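Local coordinates for 4-amino-4-deoxychorismate lyase (Legionella pneumophila, PDB 3LUL), which is a lyase of the class IV aminotransferase family, with pyridoxal phosphate held covalently as a Schiff base, and is found here as two subunits, at residues Met13-Phe17 and Leu108-Thr112; Glu27-Glu31 and Ile86-Gly92. The contacts are given in a common frame with arbitrary orientation. Residues are numbered along the deposited sequence.

Interaction 1 (Met13-Phe17 and Leu108-Thr112); sequences MTPSF and LIFQT
This is a side-chain contact in which an irregular N-terminal loop, Met13-Phe17, packs on one face of the small-domain β-sheet of a fold-type IV pyridoxal-phosphate enzyme, against strand Leu108-Thr112. No hydrogen bond joins the two segments. The loop is extended from Thr14 to Phe17 and runs roughly against the strand's direction, with CA-CA separations of 8.7 Å for Thr14-Gln111 and 7.2 Å for Pro15-Ile109, too wide for β pairing. Alternation along the strand directs Ile109 toward the loop, whereas Leu108 and Phe110 point away, Phe110 meeting Leu72 of helix 65-78. At one end of the contact, Thr14 and Pro15 rest against the side chain of Gln111 (chi1 m). Pro15, with a C-gamma-endo ring, places its CG 4.0 Å from Ile109 CG2. Ser16 turns its CB away; its OG hydrogen-bonds Phe17 O of the second subunit, and the reciprocal bond is also made, so the loop is part of the dimer interface. Ile109 (chi1 m, chi2 t) reaches the loop backbone, its CD1 3.6 Å from Ser16 CA. Ile109 CD1 also makes a CH-pi contact over one face of the Phe17 ring (chi1 m), 3.7 Å from its centroid and 12° off its normal.

Interaction 2 (Glu27-Glu31 and Ile86-Gly92); sequences EGLFE and IKAILSG
Five backbone hydrogen bonds join Glu27-Glu31 to Ile86-Gly92. Leu29 and Leu90 exchange two, N to O, each 2.8 Å; Glu31 N donates to Ala88 O at 3.0 Å and Ala88 N to Glu31 O at 2.8 Å; beyond the strand end, Gly92 N reaches Glu27 O at 2.9 Å. Leu29-Leu90 and Glu31-Ala88 are thus antiparallel hydrogen-bonded pairs (CA-CA 5.2 Å), alternating with the non-hydrogen-bonded pairs Gly28-Ser91 (4.3 Å) and Phe30-Ile89 (4.4 Å). The strand axes approach to 4.6 Å at 163°. At Gly92 the chain leaves the extended conformation (phi/psi -63/-26°), and any CB there would clash with Glu27 OE1. The Glu27 carboxylate forms salt bridges with Arg22 and with Arg153 of the second subunit; that of Glu31 meets His46 and Arg49.

Leu29, Glu31, Ala88 and Leu90 share one face, where Leu29 CD1 lies 4.4 Å from Leu90 CD2 and helices 43-57 and 65-78 cover the sheet. On the other face, Phe30 (chi1 p) sets CB 4.4 Å from Ile89 CG1. The all-trans Lys87 holds NZ 4.8 Å from the Phe30 ring centroid, a cation-pi contact over the face. Phe30 also stacks edge-to-face with Tyr145, and Gly28 hydrogen-bonds Val143, near the cofactor-bearing Lys141. Such an antiparallel pairing within a helix-backed, mixed sheet is typical of the small N-terminal domain of fold-type IV enzymes.

In the fold
After strand 4-6 the chain enters the loop containing Met13-Phe17, then strand 28-36, helices 43-57 and 65-78, strand 84-91 and finally strand 106-113. Interaction 2 closes the helical excursion between residues 31 and 86; interaction 1 spans that whole passage, so the two closures nest rather than cross. Their centres are 10 Å apart within one sheet, where strand 84-91 lies between 28-36 and 106-113. Probable hydrogen bonds, Lys87 N to Gln111 O at 2.8 Å and Ile89 N to Ile109 O at 2.9 Å, link them directly. Phe17 CE1 also packs 3.5 Å from Ser91 OG, and both contacts border the second subunit.

Interaction 1 (Met13-Phe17 and Leu108-Thr112)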
loop_
_atom_site.group_PDB
_atom_site.type_symbol
_atom_site.label_atom_id
_atom_site.label_comp_id
_atom_site.label_asym_id
_atom_site.label_seq_id
_atom_site.Cartn_x
_atom_site.Cartn_y
_atom_site.Cartn_z
HETATM N N MSE B 13 12.509 17.282 -18.292
HETATM C CA MSE B 13 13.839 17.104 -17.709
HETATM C C MSE B 13 13.844 16.373 -16.356
HETATM O O MSE B 13 14.890 15.863 -15.946
HETATM C CB MSE B 13 14.553 18.456 -17.569
ATOM N N THR B 14 12.699 16.322 -15.663
ATOM C CA THR B 14 12.594 15.592 -14.381
ATOM C C THR B 14 12.625 14.070 -14.600
ATOM O O THR B 14 11.975 13.561 -15.530
ATOM C CB THR B 14 11.288 15.921 -13.608
ATOM O OG1 THR B 14 10.832 17.232 -13.960
ATOM C CG2 THR B 14 11.527 15.850 -12.096
ATOM N N PRO B 15 13.383 13.336 -13.760
ATOM C CA PRO B 15 13.402 11.886 -13.938
ATOM C C PRO B 15 12.151 11.223 -13.374
ATOM O O PRO B 15 11.523 11.770 -12.455
ATOM C CB PRO B 15 14.641 11.450 -13.142
ATOM C CG PRO B 15 14.800 12.463 -12.098
ATOM C CD PRO B 15 14.240 13.764 -12.641
ATOM N N SER B 16 11.796 10.057 -13.920
ATOM C CA SER B 16 10.806 9.183 -13.280
ATOM C C SER B 16 11.162 7.707 -13.464
ATOM O O SER B 16 12.167 7.379 -14.076
ATOM C CB SER B 16 9.402 9.451 -13.823
ATOM O OG SER B 16 8.387 8.953 -12.928
ATOM N N PHE B 17 10.309 6.841 -12.923
ATOM C CA PHE B 17 10.501 5.392 -12.965
ATOM C C PHE B 17 9.787 4.795 -14.179
ATOM O O PHE B 17 8.711 5.250 -14.544
ATOM C CB PHE B 17 9.956 4.774 -11.688
ATOM C CG PHE B 17 10.606 5.303 -10.426
ATOM C CD1 PHE B 17 11.887 4.916 -10.071
ATOM C CD2 PHE B 17 9.907 6.180 -9.582
ATOM C CE1 PHE B 17 12.472 5.390 -8.906
ATOM C CE2 PHE B 17 10.472 6.635 -8.413
ATOM C CZ PHE B 17 11.767 6.255 -8.076
ATOM N N LEU B 108 17.037 5.254 -7.454
ATOM C CA LEU B 108 16.826 6.289 -6.483
ATOM C C LEU B 108 16.567 7.594 -7.228
ATOM O O LEU B 108 17.303 7.916 -8.187
ATOM C CB LEU B 108 18.065 6.364 -5.625
ATOM C CG LEU B 108 18.141 7.175 -4.352
ATOM C CD1 LEU B 108 16.930 6.928 -3.411
ATOM C CD2 LEU B 108 19.470 6.849 -3.691
ATOM N N ILE B 109 15.512 8.316 -6.834
ATOM C CA ILE B 109 15.226 9.657 -7.344
ATOM C C ILE B 109 15.128 10.648 -6.176
ATOM O O ILE B 109 14.524 10.351 -5.143
ATOM C CB ILE B 109 13.951 9.693 -8.207
ATOM C CG1 ILE B 109 14.186 8.903 -9.504
ATOM C CG2 ILE B 109 13.480 11.167 -8.518
ATOM C CD1 ILE B 109 12.930 8.804 -10.421
ATOM N N PHE B 110 15.757 11.813 -6.349
ATOM C CA PHE B 110 15.613 12.930 -5.404
ATOM C C PHE B 110 14.855 14.090 -6.018
ATOM O O PHE B 110 15.084 14.457 -7.177
ATOM C CB PHE B 110 16.976 13.461 -4.982
ATOM C CG PHE B 110 17.860 12.441 -4.352
ATOM C CD1 PHE B 110 17.834 12.266 -2.965
ATOM C CD2 PHE B 110 18.753 11.685 -5.122
ATOM C CE1 PHE B 110 18.671 11.344 -2.360
ATOM C CE2 PHE B 110 19.594 10.766 -4.519
ATOM C CZ PHE B 110 19.560 10.601 -3.142
ATOM N N GLN B 111 13.944 14.654 -5.244
ATOM C CA GLN B 111 13.160 15.820 -5.668
ATOM C C GLN B 111 13.054 16.829 -4.536
ATOM O O GLN B 111 12.806 16.454 -3.397
ATOM C CB GLN B 111 11.752 15.393 -6.057
ATOM C CG GLN B 111 11.696 14.639 -7.380
ATOM C CD GLN B 111 12.016 15.519 -8.598
ATOM O OE1 GLN B 111 13.031 15.325 -9.293
ATOM N NE2 GLN B 111 11.142 16.477 -8.871
ATOM N N THR B 112 13.247 18.099 -4.867
ATOM C CA THR B 112 13.137 19.170 -3.888
ATOM C C THR B 112 11.745 19.770 -3.980
ATOM O O THR B 112 11.024 19.647 -4.996
ATOM C CB THR B 112 14.174 20.306 -4.089
ATOM O OG1 THR B 112 13.940 20.981 -5.340
ATOM C CG2 THR B 112 15.561 19.774 -4.063
#

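Interaction 2 (Glu27-Glu31 and Ile86-Gly92)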
loop_
_atom_site.group_PDB
_atom_site.type_symbol
_atom_site.label_atom_id
_atom_site.label_comp_id
_atom_site.label_asym_id
_atom_site.label_seq_id
_atom_site.Cartn_x
_atom_site.Cartn_y
_atom_site.Cartn_z
ATOM N N GLU B 27 6.584 -1.791 -4.397
ATOM C CA GLU B 27 7.927 -2.089 -3.908
ATOM C C GLU B 27 8.765 -0.814 -4.010
ATOM O O GLU B 27 9.510 -0.604 -4.974
ATOM C CB GLU B 27 8.590 -3.301 -4.602
ATOM C CG GLU B 27 9.766 -3.830 -3.799
ATOM C CD GLU B 27 10.344 -5.057 -4.440
ATOM O OE1 GLU B 27 10.978 -4.893 -5.483
ATOM O OE2 GLU B 27 10.105 -6.169 -3.960
ATOM N N GLY B 28 8.560 0.072 -3.026
ATOM C CA GLY B 28 9.291 1.351 -2.984
ATOM C C GLY B 28 9.282 1.949 -1.592
ATOM O O GLY B 28 8.338 1.720 -0.796
ATOM N N LEU B 29 10.340 2.684 -1.277
ATOM C CA LEU B 29 10.518 3.294 0.023
ATOM C C LEU B 29 10.808 4.763 -0.170
ATOM O O LEU B 29 11.314 5.169 -1.230
ATOM C CB LEU B 29 11.686 2.635 0.770
ATOM C CG LEU B 29 11.531 1.153 1.092
ATOM C CD1 LEU B 29 12.893 0.532 1.444
ATOM C CD2 LEU B 29 10.443 0.976 2.225
ATOM N N PHE B 30 10.516 5.580 0.843
ATOM C CA PHE B 30 10.879 6.986 0.731
ATOM C C PHE B 30 11.379 7.577 2.042
ATOM O O PHE B 30 11.164 7.030 3.123
ATOM C CB PHE B 30 9.705 7.831 0.193
ATOM C CG PHE B 30 8.628 8.084 1.185
ATOM C CD1 PHE B 30 7.610 7.163 1.385
ATOM C CD2 PHE B 30 8.589 9.275 1.902
ATOM C CE1 PHE B 30 6.604 7.397 2.313
ATOM C CE2 PHE B 30 7.587 9.526 2.833
ATOM C CZ PHE B 30 6.588 8.589 3.048
ATOM N N GLU B 31 12.040 8.728 1.901
ATOM C CA GLU B 31 12.437 9.546 3.037
ATOM C C GLU B 31 12.114 10.991 2.669
ATOM O O GLU B 31 12.370 11.408 1.527
ATOM C CB GLU B 31 13.936 9.447 3.295
ATOM C CG GLU B 31 14.349 8.151 3.925
ATOM C CD GLU B 31 13.861 7.999 5.354
ATOM O OE1 GLU B 31 13.550 9.001 6.028
ATOM O OE2 GLU B 31 13.793 6.848 5.827
ATOM N N ILE B 86 13.469 17.834 0.768
ATOM C CA ILE B 86 13.859 16.899 -0.286
ATOM C C ILE B 86 13.220 15.541 -0.011
ATOM O O ILE B 86 13.240 15.064 1.120
ATOM C CB ILE B 86 15.390 16.659 -0.373
ATOM C CG1 ILE B 86 16.154 17.891 -0.812
ATOM C CG2 ILE B 86 15.697 15.526 -1.383
ATOM C CD1 ILE B 86 17.667 17.714 -0.734
ATOM N N LYS B 87 12.613 14.954 -1.043
ATOM C CA LYS B 87 12.054 13.591 -0.949
ATOM C C LYS B 87 12.940 12.651 -1.747
ATOM O O LYS B 87 13.246 12.922 -2.903
ATOM C CB LYS B 87 10.619 13.560 -1.455
ATOM C CG LYS B 87 9.888 12.246 -1.172
ATOM C CD LYS B 87 8.384 12.335 -1.549
ATOM C CE LYS B 87 7.724 10.951 -1.515
ATOM N NZ LYS B 87 6.215 11.038 -1.658
ATOM N N ALA B 88 13.400 11.577 -1.115
ATOM C CA ALA B 88 14.165 10.508 -1.793
ATOM C C ALA B 88 13.217 9.333 -1.954
ATOM O O ALA B 88 12.550 8.975 -1.003
ATOM C CB ALA B 88 15.326 10.089 -0.962
ATOM N N ILE B 89 13.086 8.796 -3.168
ATOM C CA ILE B 89 12.278 7.612 -3.426
ATOM C C ILE B 89 13.188 6.521 -3.975
ATOM O O ILE B 89 13.894 6.764 -4.937
ATOM C CB ILE B 89 11.131 7.871 -4.441
ATOM C CG1 ILE B 89 10.248 9.044 -3.996
ATOM C CG2 ILE B 89 10.263 6.621 -4.585
ATOM C CD1 ILE B 89 9.161 9.409 -5.051
ATOM N N LEU B 90 13.172 5.345 -3.331
ATOM C CA LEU B 90 13.964 4.168 -3.732
ATOM C C LEU B 90 12.978 3.118 -4.231
ATOM O O LEU B 90 12.086 2.689 -3.482
ATOM C CB LEU B 90 14.722 3.584 -2.544
ATOM C CG LEU B 90 15.600 2.363 -2.792
ATOM C CD1 LEU B 90 16.827 2.748 -3.585
ATOM C CD2 LEU B 90 15.996 1.705 -1.452
ATOM N N SER B 91 13.112 2.740 -5.495
ATOM C CA SER B 91 12.256 1.720 -6.100
ATOM C C SER B 91 12.977 0.404 -6.141
ATOM O O SER B 91 14.209 0.365 -6.183
ATOM C CB SER B 91 11.901 2.086 -7.531
ATOM O OG SER B 91 13.024 2.002 -8.380
ATOM N N GLY B 92 12.209 -0.676 -6.154
ATOM C CA GLY B 92 12.773 -2.026 -6.319
ATOM C C GLY B 92 13.442 -2.182 -7.673
ATOM O O GLY B 92 14.364 -2.975 -7.841
#